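Local coordinates for putative DNA helicase (PDB 3DMN), which probably unwinds DNA using ATP, as UvrD-like helicases do, and is present here only as its C-terminal domain, at residues T12-E17 against A166-N171; A123-Y128 against V153-P158; Q129-R134 against S157-R162. All blocks are in the same frame, centred on the assembly; numbering follows the deposited sequence.

In the fold
All three contacts lie on the loops and ends around a parallel beta sheet. Contact 1 sets helix 9-16 against the run into edge strand 169-170. Contacts 2 and 3 both join the loop between strand 118-121 and helix 134-141 to the chain that follows strand 147-153. They share S157 and P158, and their centres are about 9 Å apart. Contact 1 touches contact 3 where R162 NH1 meets E17 O at 2.7 Å, a probable hydrogen bond. Contacts 1 and 2 do not touch; their nearest atoms are about 4 Å apart and their centres about 16 Å. An acetate, probably from the crystallisation liquor, sits in contact 2.

Contact 1: residues T12-E17 against A166-N171; sequences TDFTKE and ALYTLN
F14 lays the edge of its ring against the face of Y168 in an offset edge-to-face pair. The centroids are 5.6 Å apart and the planes stand at 76°. F14 CE1 does most of the touching, 3.6 Å from Y168 CD2, while CD1 of the same ring lies against Y168 CB. CG of F14 is anti to its backbone N (chi1 173°), and from there the ring edge meets Y168. L148 and L150 of strand 147-153 also pack on F14, and V37 of strand 36-40 packs on Y168. The contact thus joins helix 9-16 to the residues just before strand 169-170, an edge strand of the parallel sheet. L167 reaches back to the helix with both methyls. L167 CD1 is 3.5 Å from E17 CD and about as close to D13 O, while CD2 rests on D13 CB. The side chains of E17 and L167 cross at about a right angle, with the methyl against the carboxylate group. E17 OE1 finds its polar partner in the backbone N of N164. Within 12-17, K16 NZ forms a salt bridge to D13 OD1 at 3.0 Å, meeting that oxygen from above the carboxylate plane.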
ATOM      1  N   THR A  12      -1.857  -6.706  11.645  1.00 27.97           N
ATOM      2  CA  THR A  12      -1.766  -6.032  12.942  1.00 28.47           C
ATOM      3  C   THR A  12      -0.339  -6.076  13.497  1.00 28.17           C
ATOM      4  O   THR A  12       0.201  -5.077  13.964  1.00 28.31           O
ATOM      5  CB  THR A  12      -2.753  -6.708  13.917  1.00 28.90           C
ATOM      6  OG1 THR A  12      -4.089  -6.468  13.437  1.00 33.88           O
ATOM      7  CG2 THR A  12      -2.564  -6.169  15.327  1.00 32.17           C
ATOM      8  N   ASP A  13       0.264  -7.256  13.438  1.00 26.82           N
ATOM      9  CA  ASP A  13       1.599  -7.426  13.962  1.00 26.86           C
ATOM     10  C   ASP A  13       2.681  -6.681  13.168  1.00 27.51           C
ATOM     11  O   ASP A  13       3.586  -6.102  13.755  1.00 28.39           O
ATOM     12  CB  ASP A  13       1.957  -8.906  14.034  1.00 25.89           C
ATOM     13  CG  ASP A  13       1.324  -9.590  15.206  1.00 27.70           C
ATOM     14  OD1 ASP A  13       0.652  -8.940  16.060  1.00 27.09           O
ATOM     15  OD2 ASP A  13       1.472 -10.842  15.298  1.00 28.54           O
ATOM     16  N   PHE A  14       2.603  -6.762  11.848  1.00 27.45           N
ATOM     17  CA  PHE A  14       3.501  -5.984  11.002  1.00 28.16           C
ATOM     18  C   PHE A  14       3.340  -4.467  11.271  1.00 28.21           C
ATOM     19  O   PHE A  14       4.331  -3.743  11.552  1.00 28.31           O
ATOM     20  CB  PHE A  14       3.204  -6.311   9.543  1.00 27.51           C
ATOM     21  CG  PHE A  14       3.968  -5.435   8.576  1.00 28.17           C
ATOM     22  CD1 PHE A  14       5.236  -5.816   8.147  1.00 29.96           C
ATOM     23  CD2 PHE A  14       3.381  -4.301   8.042  1.00 29.46           C
ATOM     24  CE1 PHE A  14       5.977  -5.012   7.230  1.00 30.68           C
ATOM     25  CE2 PHE A  14       4.081  -3.491   7.139  1.00 27.95           C
ATOM     26  CZ  PHE A  14       5.363  -3.847   6.705  1.00 28.47           C
ATOM     27  N   THR A  15       2.091  -3.984  11.248  1.00 28.84           N
ATOM     28  CA  THR A  15       1.907  -2.554  11.397  1.00 29.34           C
ATOM     29  C   THR A  15       2.283  -2.012  12.773  1.00 29.68           C
ATOM     30  O   THR A  15       2.802  -0.899  12.876  1.00 29.38           O
ATOM     31  CB  THR A  15       0.483  -2.117  11.019  1.00 29.94           C
ATOM     32  OG1 THR A  15      -0.468  -2.721  11.917  1.00 32.54           O
ATOM     33  CG2 THR A  15       0.168  -2.503   9.583  1.00 29.85           C
ATOM     34  N   LYS A  16       2.035  -2.788  13.834  1.00 28.55           N
ATOM     35  CA  LYS A  16       2.317  -2.285  15.181  1.00 30.01           C
ATOM     36  C   LYS A  16       3.807  -1.909  15.309  1.00 29.93           C
ATOM     37  O   LYS A  16       4.158  -0.999  16.039  1.00 29.63           O
ATOM     38  CB  LYS A  16       1.899  -3.297  16.258  1.00 30.44           C
ATOM     39  CG  LYS A  16       2.823  -4.489  16.374  1.00 35.20           C
ATOM     40  CD  LYS A  16       2.243  -5.587  17.214  1.00 39.23           C
ATOM     41  CE  LYS A  16       3.199  -6.772  17.186  1.00 39.43           C
ATOM     42  NZ  LYS A  16       2.544  -7.803  18.145  1.00 40.41           N
ATOM     43  N   GLU A  17       4.675  -2.611  14.582  1.00 28.62           N
ATOM     44  CA  GLU A  17       6.119  -2.442  14.762  1.00 29.00           C
ATOM     45  C   GLU A  17       6.628  -1.237  13.985  1.00 28.85           C
ATOM     46  O   GLU A  17       7.815  -0.884  14.087  1.00 29.26           O
ATOM     47  CB  GLU A  17       6.846  -3.712  14.335  1.00 29.41           C
ATOM     48  CG  GLU A  17       6.445  -4.910  15.218  1.00 28.74           C
ATOM     49  CD  GLU A  17       7.534  -5.963  15.371  1.00 30.24           C
ATOM     50  OE1 GLU A  17       8.511  -5.974  14.621  1.00 29.26           O
ATOM     51  OE2 GLU A  17       7.340  -6.872  16.219  1.00 29.26           O
ATOM     52  N   ALA A 166      10.432 -11.737  10.258  1.00 29.21           N
ATOM     53  CA  ALA A 166       9.463 -12.840  10.219  1.00 27.78           C
ATOM     54  C   ALA A 166       8.030 -12.383   9.843  1.00 28.12           C
ATOM     55  O   ALA A 166       7.186 -13.194   9.426  1.00 27.64           O
ATOM     56  CB  ALA A 166       9.426 -13.548  11.575  1.00 28.16           C
ATOM     57  N   LEU A 167       7.755 -11.104  10.076  1.00 27.76           N
ATOM     58  CA  LEU A 167       6.369 -10.571   9.950  1.00 28.29           C
ATOM     59  C   LEU A 167       5.970 -10.201   8.538  1.00 28.89           C
ATOM     60  O   LEU A 167       4.839  -9.761   8.299  1.00 29.42           O
ATOM     61  CB  LEU A 167       6.179  -9.355  10.878  1.00 28.23           C
ATOM     62  CG  LEU A 167       6.302  -9.694  12.376  1.00 29.16           C
ATOM     63  CD1 LEU A 167       6.209  -8.414  13.205  1.00 30.86           C
ATOM     64  CD2 LEU A 167       5.207 -10.643  12.818  1.00 31.02           C
ATOM     65  N   TYR A 168       6.901 -10.290   7.600  1.00 29.08           N
ATOM     66  CA  TYR A 168       6.553 -10.002   6.218  1.00 29.16           C
ATOM     67  C   TYR A 168       7.433 -10.764   5.273  1.00 30.65           C
ATOM     68  O   TYR A 168       8.493 -11.276   5.697  1.00 31.20           O
ATOM     69  CB  TYR A 168       6.669  -8.483   5.943  1.00 29.77           C
ATOM     70  CG  TYR A 168       8.060  -7.911   6.094  1.00 30.36           C
ATOM     71  CD1 TYR A 168       8.854  -7.687   4.957  1.00 31.45           C
ATOM     72  CD2 TYR A 168       8.562  -7.521   7.351  1.00 29.24           C
ATOM     73  CE1 TYR A 168      10.138  -7.112   5.072  1.00 33.32           C
ATOM     74  CE2 TYR A 168       9.850  -6.957   7.474  1.00 31.57           C
ATOM     75  CZ  TYR A 168      10.616  -6.746   6.320  1.00 31.30           C
ATOM     76  OH  TYR A 168      11.878  -6.171   6.355  1.00 33.59           O
ATOM     77  N   THR A 169       7.023 -10.835   3.995  1.00 30.96           N
ATOM     78  CA  THR A 169       7.902 -11.396   2.968  1.00 32.22           C
ATOM     79  C   THR A 169       8.563 -10.270   2.176  1.00 33.24           C
ATOM     80  O   THR A 169       7.997  -9.177   2.037  1.00 32.67           O
ATOM     81  CB  THR A 169       7.173 -12.350   2.018  1.00 33.05           C
ATOM     82  OG1 THR A 169       6.235 -11.614   1.224  1.00 34.24           O
ATOM     83  CG2 THR A 169       6.465 -13.473   2.831  1.00 33.19           C
ATOM     84  N   LEU A 170       9.776 -10.546   1.690  1.00 34.33           N
ATOM     85  CA  LEU A 170      10.546  -9.558   0.949  1.00 35.86           C
ATOM     86  C   LEU A 170      10.929 -10.134  -0.405  1.00 37.59           C
ATOM     87  O   LEU A 170      11.602 -11.183  -0.485  1.00 37.52           O
ATOM     88  CB  LEU A 170      11.798  -9.146   1.733  1.00 35.38           C
ATOM     89  CG  LEU A 170      12.688  -8.105   1.053  1.00 37.37           C
ATOM     90  CD1 LEU A 170      11.950  -6.775   0.930  1.00 36.76           C
ATOM     91  CD2 LEU A 170      14.014  -7.947   1.841  1.00 37.52           C
ATOM     92  N   ASN A 171      10.533  -9.432  -1.465  1.00 38.99           N
ATOM     93  CA  ASN A 171      10.873  -9.836  -2.841  1.00 41.68           C
ATOM     94  C   ASN A 171      10.623 -11.317  -3.106  1.00 44.00           C
ATOM     95  O   ASN A 171      11.490 -12.007  -3.669  1.00 44.05           O
ATOM     96  CB  ASN A 171      12.316  -9.471  -3.171  1.00 41.73           C
ATOM     97  CG  ASN A 171      12.562  -8.006  -3.070  1.00 43.18           C
ATOM     98  OD1 ASN A 171      11.657  -7.229  -3.259  1.00 39.27           O
ATOM     99  ND2 ASN A 171      13.812  -7.611  -2.776  1.00 48.21           N
TER

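Contact 2: residues A123-Y128 against V153-P158; sequences ANQENY and VGSLSP. With ACT (acetate ion), chain B; EDO (1,2-ethanediol), chain N.
N124 sets its amide in one plane with V153 O. N124 ND2 donates to V153 O at 2.9 Å, nearly straight at 164°. CG of N124 lies between the backbone N and the carbonyl carbon (chi1 69°), which sets it 3.6 Å from V153 O. The other end of the amide turns back on its own loop: OD1 accepts from N127 N at 2.8 Å, an Asx motif. An alanine here would probably leave V153 O and N127 N without these partners and let the turn loosen. S157 points its hydroxyl at Y128, where OG donates to Y128 O at 2.7 Å on a lone pair in the carbonyl plane. S157 N bonds to A123 O, and N124 and L156 form a single beta bridge. These bonds tie together the loops that follow neighbouring parallel strands 118-121 and 147-153, in a sheet consistent with the P-loop NTPase-type fold of a UvrD-like helicase C-terminal domain. P158 crosses the side chain of Q125 at about a right angle, its CD 3.7 Å from Q125 CA. An acetate, probably from the crystallisation liquor, bridges the two loops. Q125 N and S155 N donate to acetate O, and E126 N to acetate OXT. Further out, a water links Q125 OE1 to S155 OG.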
ATOM      1  N   ALA A 123       6.730   2.993  -0.804  1.00 27.61           N
ATOM      2  CA  ALA A 123       7.134   3.005   0.600  1.00 28.03           C
ATOM      3  C   ALA A 123       8.664   3.007   0.713  1.00 28.18           C
ATOM      4  O   ALA A 123       9.247   2.102   1.348  1.00 28.50           O
ATOM      5  CB  ALA A 123       6.576   1.740   1.303  1.00 29.82           C
ATOM      6  N   ASN A 124       9.294   4.016   0.113  1.00 27.59           N
ATOM      7  CA  ASN A 124      10.733   3.985  -0.043  1.00 28.53           C
ATOM      8  C   ASN A 124      11.431   4.959   0.906  1.00 29.14           C
ATOM      9  O   ASN A 124      10.797   5.539   1.811  1.00 29.75           O
ATOM     10  CB  ASN A 124      11.144   4.244  -1.500  1.00 28.00           C
ATOM     11  CG  ASN A 124      10.867   5.677  -1.942  1.00 29.92           C
ATOM     12  OD1 ASN A 124      10.259   6.451  -1.205  1.00 29.55           O
ATOM     13  ND2 ASN A 124      11.326   6.036  -3.159  1.00 29.97           N
ATOM     14  N   GLN A 125      12.737   5.100   0.745  1.00 28.40           N
ATOM     15  CA  GLN A 125      13.514   5.936   1.663  1.00 29.52           C
ATOM     16  C   GLN A 125      13.155   7.401   1.451  1.00 30.46           C
ATOM     17  O   GLN A 125      12.976   8.146   2.429  1.00 30.50           O
ATOM     18  CB  GLN A 125      14.988   5.676   1.349  1.00 29.92           C
ATOM     19  CG  GLN A 125      15.921   6.402   2.150  1.00 33.94           C
ATOM     20  CD  GLN A 125      17.318   5.998   1.721  1.00 41.32           C
ATOM     21  OE1 GLN A 125      17.761   4.891   2.014  1.00 45.19           O
ATOM     22  NE2 GLN A 125      17.971   6.856   0.947  1.00 46.09           N
ATOM     23  N   GLU A 126      13.033   7.820   0.190  1.00 30.55           N
ATOM     24  CA  GLU A 126      12.779   9.233  -0.057  1.00 32.78           C
ATOM     25  C   GLU A 126      11.447   9.663   0.531  1.00 31.60           C
ATOM     26  O   GLU A 126      11.332  10.772   1.082  1.00 32.96           O
ATOM     27  CB  GLU A 126      12.801   9.536  -1.546  1.00 33.79           C
ATOM     28  CG  GLU A 126      12.770  11.044  -1.726  1.00 39.53           C
ATOM     29  CD  GLU A 126      12.963  11.462  -3.141  1.00 46.40           C
ATOM     30  OE1 GLU A 126      13.252  10.588  -3.992  1.00 49.13           O
ATOM     31  OE2 GLU A 126      12.799  12.676  -3.387  1.00 49.46           O
ATOM     32  N   ASN A 127      10.448   8.793   0.400  1.00 30.09           N
ATOM     33  CA  ASN A 127       9.089   9.141   0.813  1.00 29.75           C
ATOM     34  C   ASN A 127       8.846   8.978   2.311  1.00 30.22           C
ATOM     35  O   ASN A 127       7.936   9.656   2.883  1.00 31.63           O
ATOM     36  CB  ASN A 127       8.059   8.289   0.040  1.00 28.44           C
ATOM     37  CG  ASN A 127       7.800   8.838  -1.356  1.00 32.49           C
ATOM     38  OD1 ASN A 127       7.611   8.067  -2.314  1.00 40.71           O
ATOM     39  ND2 ASN A 127       7.734  10.148  -1.462  1.00 28.89           N
ATOM     40  N   TYR A 128       9.576   8.046   2.942  1.00 30.27           N
ATOM     41  CA  TYR A 128       9.332   7.767   4.340  1.00 30.46           C
ATOM     42  C   TYR A 128      10.667   7.658   5.043  1.00 31.11           C
ATOM     43  O   TYR A 128      11.102   6.563   5.381  1.00 30.85           O
ATOM     44  CB  TYR A 128       8.503   6.472   4.475  1.00 31.39           C
ATOM     45  CG  TYR A 128       7.122   6.603   3.885  1.00 31.77           C
ATOM     46  CD1 TYR A 128       6.056   7.156   4.633  1.00 29.39           C
ATOM     47  CD2 TYR A 128       6.849   6.159   2.590  1.00 30.74           C
ATOM     48  CE1 TYR A 128       4.787   7.285   4.083  1.00 30.63           C
ATOM     49  CE2 TYR A 128       5.543   6.288   2.012  1.00 31.04           C
ATOM     50  CZ  TYR A 128       4.522   6.842   2.778  1.00 30.95           C
ATOM     51  OH  TYR A 128       3.248   6.959   2.220  1.00 32.09           O
ATOM     52  N   VAL A 153      10.308   1.932  -4.539  1.00 26.26           N
ATOM     53  CA  VAL A 153      11.198   2.190  -5.683  1.00 27.40           C
ATOM     54  C   VAL A 153      12.528   2.677  -5.106  1.00 28.00           C
ATOM     55  O   VAL A 153      12.608   3.746  -4.448  1.00 28.69           O
ATOM     56  CB  VAL A 153      10.626   3.259  -6.599  1.00 27.93           C
ATOM     57  CG1 VAL A 153      11.632   3.555  -7.735  1.00 29.47           C
ATOM     58  CG2 VAL A 153       9.302   2.747  -7.192  1.00 29.89           C
ATOM     59  N   GLY A 154      13.564   1.887  -5.327  1.00 26.87           N
ATOM     60  CA  GLY A 154      14.912   2.222  -4.881  1.00 28.31           C
ATOM     61  C   GLY A 154      15.267   1.384  -3.682  1.00 29.41           C
ATOM     62  O   GLY A 154      15.726   0.250  -3.804  1.00 29.07           O
ATOM     63  N   SER A 155      15.012   1.940  -2.496  1.00 29.57           N
ATOM     64  CA  SER A 155      15.269   1.246  -1.234  1.00 29.03           C
ATOM     65  C   SER A 155      14.035   1.276  -0.374  1.00 29.44           C
ATOM     66  O   SER A 155      13.252   2.212  -0.461  1.00 29.49           O
ATOM     67  CB  SER A 155      16.375   1.933  -0.430  1.00 29.42           C
ATOM     68  OG  SER A 155      17.643   1.765  -1.089  1.00 31.86           O
ATOM     69  N   LEU A 156      13.880   0.243   0.444  1.00 28.60           N
ATOM     70  CA  LEU A 156      12.764   0.230   1.390  1.00 29.01           C
ATOM     71  C   LEU A 156      12.918   1.355   2.416  1.00 29.11           C
ATOM     72  O   LEU A 156      14.019   1.681   2.861  1.00 30.21           O
ATOM     73  CB  LEU A 156      12.696  -1.137   2.083  1.00 28.63           C
ATOM     74  CG  LEU A 156      11.442  -1.407   2.917  1.00 29.53           C
ATOM     75  CD1 LEU A 156      10.148  -1.390   2.087  1.00 29.39           C
ATOM     76  CD2 LEU A 156      11.625  -2.753   3.646  1.00 30.45           C
ATOM     77  N   SER A 157      11.772   1.923   2.834  1.00 29.06           N
ATOM     78  CA  SER A 157      11.805   2.942   3.884  1.00 29.30           C
ATOM     79  C   SER A 157      12.654   2.453   5.076  1.00 27.87           C
ATOM     80  O   SER A 157      12.427   1.340   5.585  1.00 29.69           O
ATOM     81  CB  SER A 157      10.379   3.193   4.387  1.00 28.77           C
ATOM     82  OG  SER A 157      10.497   3.960   5.594  1.00 30.08           O
ATOM     83  N   PRO A 158      13.535   3.308   5.594  1.00 29.52           N
ATOM     84  CA  PRO A 158      14.308   2.931   6.791  1.00 29.78           C
ATOM     85  C   PRO A 158      13.408   2.774   8.017  1.00 30.01           C
ATOM     86  O   PRO A 158      13.808   2.134   9.000  1.00 30.42           O
ATOM     87  CB  PRO A 158      15.248   4.119   6.989  1.00 31.64           C
ATOM     88  CG  PRO A 158      14.532   5.304   6.332  1.00 31.24           C
ATOM     89  CD  PRO A 158      13.941   4.642   5.095  1.00 28.97           C
TER
HETATM   90  C   ACT B   1      14.747   5.625  -2.304  1.00 14.08           C
HETATM   91  O   ACT B   1      14.464   4.633  -1.627  1.00 19.21           O
HETATM   92  OXT ACT B   1      14.390   6.772  -1.984  1.00 20.28           O
HETATM   93  CH3 ACT B   1      15.474   5.346  -3.472  1.00 14.73           C
HETATM   94  C1  EDO N 769      17.161  -1.749  -2.362  1.00 32.62           C
HETATM   95  O1  EDO N 769      18.089  -1.165  -1.432  1.00 30.92           O
HETATM   96  C2  EDO N 769      17.786  -2.415  -3.577  1.00 32.57           C
HETATM   97  O2  EDO N 769      17.181  -3.697  -3.789  1.00 40.83           O
HETATM   98  O   HOH W   1      19.261   3.614   0.032  1.00 26.48           O

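Contact 3: residues Q129-R134 against S157-R162; sequences QREDER and SPLLAR
The R134 guanidinium has L159 CD2 off-centre over one face, at a height of 3.6 Å. At its edge, in plane, lie the E131 carboxylate carbon and a water. E131 is gripped side-on by two nitrogens in a salt bridge. R134 NE donates to E131 OE1 at 2.8 Å, and NH2 of the arginine donates to OE2, which uses its syn lone pair. OE1 is met instead from above the carboxylate plane. This two-bond grip would hold the guanidinium against rotation. The third nitrogen crosses to the other segment: R134 NH1 donates to L159 O at 2.8 Å, on a lone pair in the carbonyl plane. I18 O is a second partner of NH1. The edge water accepts from R134 NH2, donates to P158 O and accepts from R162 N, so it carries the link along the backbone.

R134 begins helix 134-141, and the loop leading into it packs here on the 3-10 turn that starts at P158. S157 OG accepts from L159 N, an ST turn at its start. Both lie beyond the ends of neighbouring parallel strands. L159 projects from the turn into the 130-134 loop. L159 CD1 is 3.4 Å from R130 O and also touches E133 CB, while CD2 packs against E131 OE2. E131 and L159 run alongside one another, pointing opposite ways. E133 OE1 fastens the loop from within, accepting from Q129 N and R130 N on opposite faces of its plane. R162 brings CD to 3.4 Å from R134 NH1, with the two guanidinium planes 88° apart. Its own NH1 turns to E17 O.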
ATOM      1  N   GLN A 129      11.287   8.825   5.293  1.00 31.62           N
ATOM      2  CA  GLN A 129      12.622   8.909   5.803  1.00 33.63           C
ATOM      3  C   GLN A 129      12.623   9.325   7.277  1.00 32.29           C
ATOM      4  O   GLN A 129      13.491   8.926   8.046  1.00 32.43           O
ATOM      5  CB  GLN A 129      13.372   9.996   4.992  1.00 35.02           C
ATOM      6  CG  GLN A 129      14.689  10.435   5.551  1.00 41.13           C
ATOM      7  CD  GLN A 129      15.800   9.523   5.109  1.00 48.48           C
ATOM      8  OE1 GLN A 129      16.207   9.546   3.939  1.00 50.81           O
ATOM      9  NE2 GLN A 129      16.305   8.719   6.029  1.00 50.85           N
ATOM     10  N   ARG A 130      11.625  10.108   7.676  1.00 30.50           N
ATOM     11  CA  ARG A 130      11.693  10.779   8.969  1.00 30.88           C
ATOM     12  C   ARG A 130      10.967  10.006  10.036  1.00 29.03           C
ATOM     13  O   ARG A 130       9.926   9.403   9.777  1.00 29.11           O
ATOM     14  CB  ARG A 130      11.078  12.191   8.879  1.00 30.43           C
ATOM     15  CG  ARG A 130      11.767  13.047   7.858  1.00 31.17           C
ATOM     16  CD  ARG A 130      11.291  14.499   7.985  1.00 29.95           C
ATOM     17  NE  ARG A 130      11.643  15.107   9.259  1.00 31.37           N
ATOM     18  CZ  ARG A 130      12.832  15.600   9.574  1.00 32.44           C
ATOM     19  NH1 ARG A 130      13.845  15.556   8.686  1.00 32.97           N
ATOM     20  NH2 ARG A 130      13.012  16.150  10.770  1.00 32.91           N
ATOM     21  N   GLU A 131      11.493  10.071  11.267  1.00 28.84           N
ATOM     22  CA  GLU A 131      10.806   9.469  12.395  1.00 28.48           C
ATOM     23  C   GLU A 131       9.384   9.977  12.522  1.00 28.38           C
ATOM     24  O   GLU A 131       8.478   9.218  12.907  1.00 28.12           O
ATOM     25  CB  GLU A 131      11.536   9.699  13.700  1.00 30.46           C
ATOM     26  CG  GLU A 131      12.845   8.916  13.738  1.00 32.46           C
ATOM     27  CD  GLU A 131      12.619   7.403  13.811  1.00 34.22           C
ATOM     28  OE1 GLU A 131      11.959   6.934  14.756  1.00 34.57           O
ATOM     29  OE2 GLU A 131      13.096   6.715  12.896  1.00 38.12           O
ATOM     30  N   ASP A 132       9.195  11.240  12.185  1.00 27.49           N
ATOM     31  CA  ASP A 132       7.858  11.817  12.303  1.00 27.32           C
ATOM     32  C   ASP A 132       6.873  11.229  11.315  1.00 27.67           C
ATOM     33  O   ASP A 132       5.661  11.462  11.479  1.00 28.64           O
ATOM     34  CB  ASP A 132       7.918  13.350  12.149  1.00 26.75           C
ATOM     35  CG  ASP A 132       6.639  14.014  12.616  1.00 27.24           C
ATOM     36  OD1 ASP A 132       6.393  13.904  13.837  1.00 27.96           O
ATOM     37  OD2 ASP A 132       5.933  14.647  11.784  1.00 27.34           O
ATOM     38  N   GLU A 133       7.373  10.544  10.276  1.00 25.77           N
ATOM     39  CA  GLU A 133       6.512   9.915   9.252  1.00 26.67           C
ATOM     40  C   GLU A 133       6.057   8.503   9.657  1.00 27.44           C
ATOM     41  O   GLU A 133       5.342   7.865   8.903  1.00 28.55           O
ATOM     42  CB  GLU A 133       7.232   9.885   7.899  1.00 27.03           C
ATOM     43  CG  GLU A 133       7.192  11.307   7.312  1.00 28.49           C
ATOM     44  CD  GLU A 133       8.041  11.478   6.078  1.00 32.97           C
ATOM     45  OE1 GLU A 133       9.155  10.903   6.022  1.00 34.48           O
ATOM     46  OE2 GLU A 133       7.590  12.227   5.174  1.00 32.24           O
ATOM     47  N   ARG A 134       6.510   7.999  10.811  1.00 27.97           N
ATOM     48  CA  ARG A 134       6.063   6.648  11.230  1.00 28.23           C
ATOM     49  C   ARG A 134       4.540   6.605  11.374  1.00 27.92           C
ATOM     50  O   ARG A 134       3.883   5.603  10.980  1.00 28.58           O
ATOM     51  CB  ARG A 134       6.709   6.271  12.562  1.00 28.08           C
ATOM     52  CG  ARG A 134       8.175   5.880  12.392  1.00 28.12           C
ATOM     53  CD  ARG A 134       8.770   5.421  13.702  1.00 26.86           C
ATOM     54  NE  ARG A 134      10.179   5.118  13.470  1.00 28.27           N
ATOM     55  CZ  ARG A 134      10.632   4.001  12.907  1.00 30.41           C
ATOM     56  NH1 ARG A 134       9.780   3.020  12.567  1.00 30.05           N
ATOM     57  NH2 ARG A 134      11.947   3.886  12.677  1.00 29.65           N
ATOM     58  N   SER A 157      11.772   1.923   2.834  1.00 29.06           N
ATOM     59  CA  SER A 157      11.805   2.942   3.884  1.00 29.30           C
ATOM     60  C   SER A 157      12.654   2.453   5.076  1.00 27.87           C
ATOM     61  O   SER A 157      12.427   1.340   5.585  1.00 29.69           O
ATOM     62  CB  SER A 157      10.379   3.193   4.387  1.00 28.77           C
ATOM     63  OG  SER A 157      10.497   3.960   5.594  1.00 30.08           O
ATOM     64  N   PRO A 158      13.535   3.308   5.594  1.00 29.52           N
ATOM     65  CA  PRO A 158      14.308   2.931   6.791  1.00 29.78           C
ATOM     66  C   PRO A 158      13.408   2.774   8.017  1.00 30.01           C
ATOM     67  O   PRO A 158      13.808   2.134   9.000  1.00 30.42           O
ATOM     68  CB  PRO A 158      15.248   4.119   6.989  1.00 31.64           C
ATOM     69  CG  PRO A 158      14.532   5.304   6.332  1.00 31.24           C
ATOM     70  CD  PRO A 158      13.941   4.642   5.095  1.00 28.97           C
ATOM     71  N   LEU A 159      12.220   3.354   7.950  1.00 28.10           N
ATOM     72  CA  LEU A 159      11.295   3.231   9.088  1.00 27.17           C
ATOM     73  C   LEU A 159      10.886   1.756   9.275  1.00 28.07           C
ATOM     74  O   LEU A 159      10.371   1.393  10.327  1.00 28.47           O
ATOM     75  CB  LEU A 159      10.068   4.136   8.903  1.00 28.70           C
ATOM     76  CG  LEU A 159      10.431   5.610   8.642  1.00 27.54           C
ATOM     77  CD1 LEU A 159       9.117   6.394   8.490  1.00 28.76           C
ATOM     78  CD2 LEU A 159      11.316   6.166   9.801  1.00 29.15           C
ATOM     79  N   LEU A 160      11.032   0.971   8.196  1.00 27.99           N
ATOM     80  CA  LEU A 160      10.640  -0.442   8.248  1.00 28.46           C
ATOM     81  C   LEU A 160      11.767  -1.340   8.714  1.00 29.01           C
ATOM     82  O   LEU A 160      11.543  -2.540   8.950  1.00 29.27           O
ATOM     83  CB  LEU A 160      10.041  -0.915   6.914  1.00 27.82           C
ATOM     84  CG  LEU A 160       8.748  -0.157   6.514  1.00 28.15           C
ATOM     85  CD1 LEU A 160       8.336  -0.584   5.098  1.00 29.93           C
ATOM     86  CD2 LEU A 160       7.627  -0.434   7.513  1.00 28.61           C
ATOM     87  N   ALA A 161      12.965  -0.767   8.920  1.00 28.42           N
ATOM     88  CA  ALA A 161      14.134  -1.598   9.288  1.00 28.64           C
ATOM     89  C   ALA A 161      13.884  -2.308  10.629  1.00 28.77           C
ATOM     90  O   ALA A 161      14.328  -3.427  10.834  1.00 30.01           O
ATOM     91  CB  ALA A 161      15.410  -0.750   9.350  1.00 30.35           C
ATOM     92  N   ARG A 162      13.188  -1.643  11.530  1.00 28.40           N
ATOM     93  CA  ARG A 162      12.971  -2.181  12.879  1.00 29.87           C
ATOM     94  C   ARG A 162      12.003  -3.341  12.888  1.00 29.92           C
ATOM     95  O   ARG A 162      11.963  -4.089  13.859  1.00 32.54           O
ATOM     96  CB  ARG A 162      12.483  -1.104  13.851  1.00 28.55           C
ATOM     97  CG  ARG A 162      11.045  -0.568  13.631  1.00 29.50           C
ATOM     98  CD  ARG A 162      10.694   0.522  14.662  1.00 29.29           C
ATOM     99  NE  ARG A 162      11.084   0.116  16.034  1.00 36.22           N
ATOM    100  CZ  ARG A 162      10.388  -0.745  16.772  1.00 37.88           C
ATOM    101  NH1 ARG A 162       9.281  -1.300  16.296  1.00 38.48           N
ATOM    102  NH2 ARG A 162      10.792  -1.073  17.995  1.00 39.58           N
TER
HETATM  103  O   HOH W   2      14.962   4.714  10.819  1.00 43.90           O
HETATM  104  O   HOH W   3      13.224   1.425  11.664  1.00 16.59           O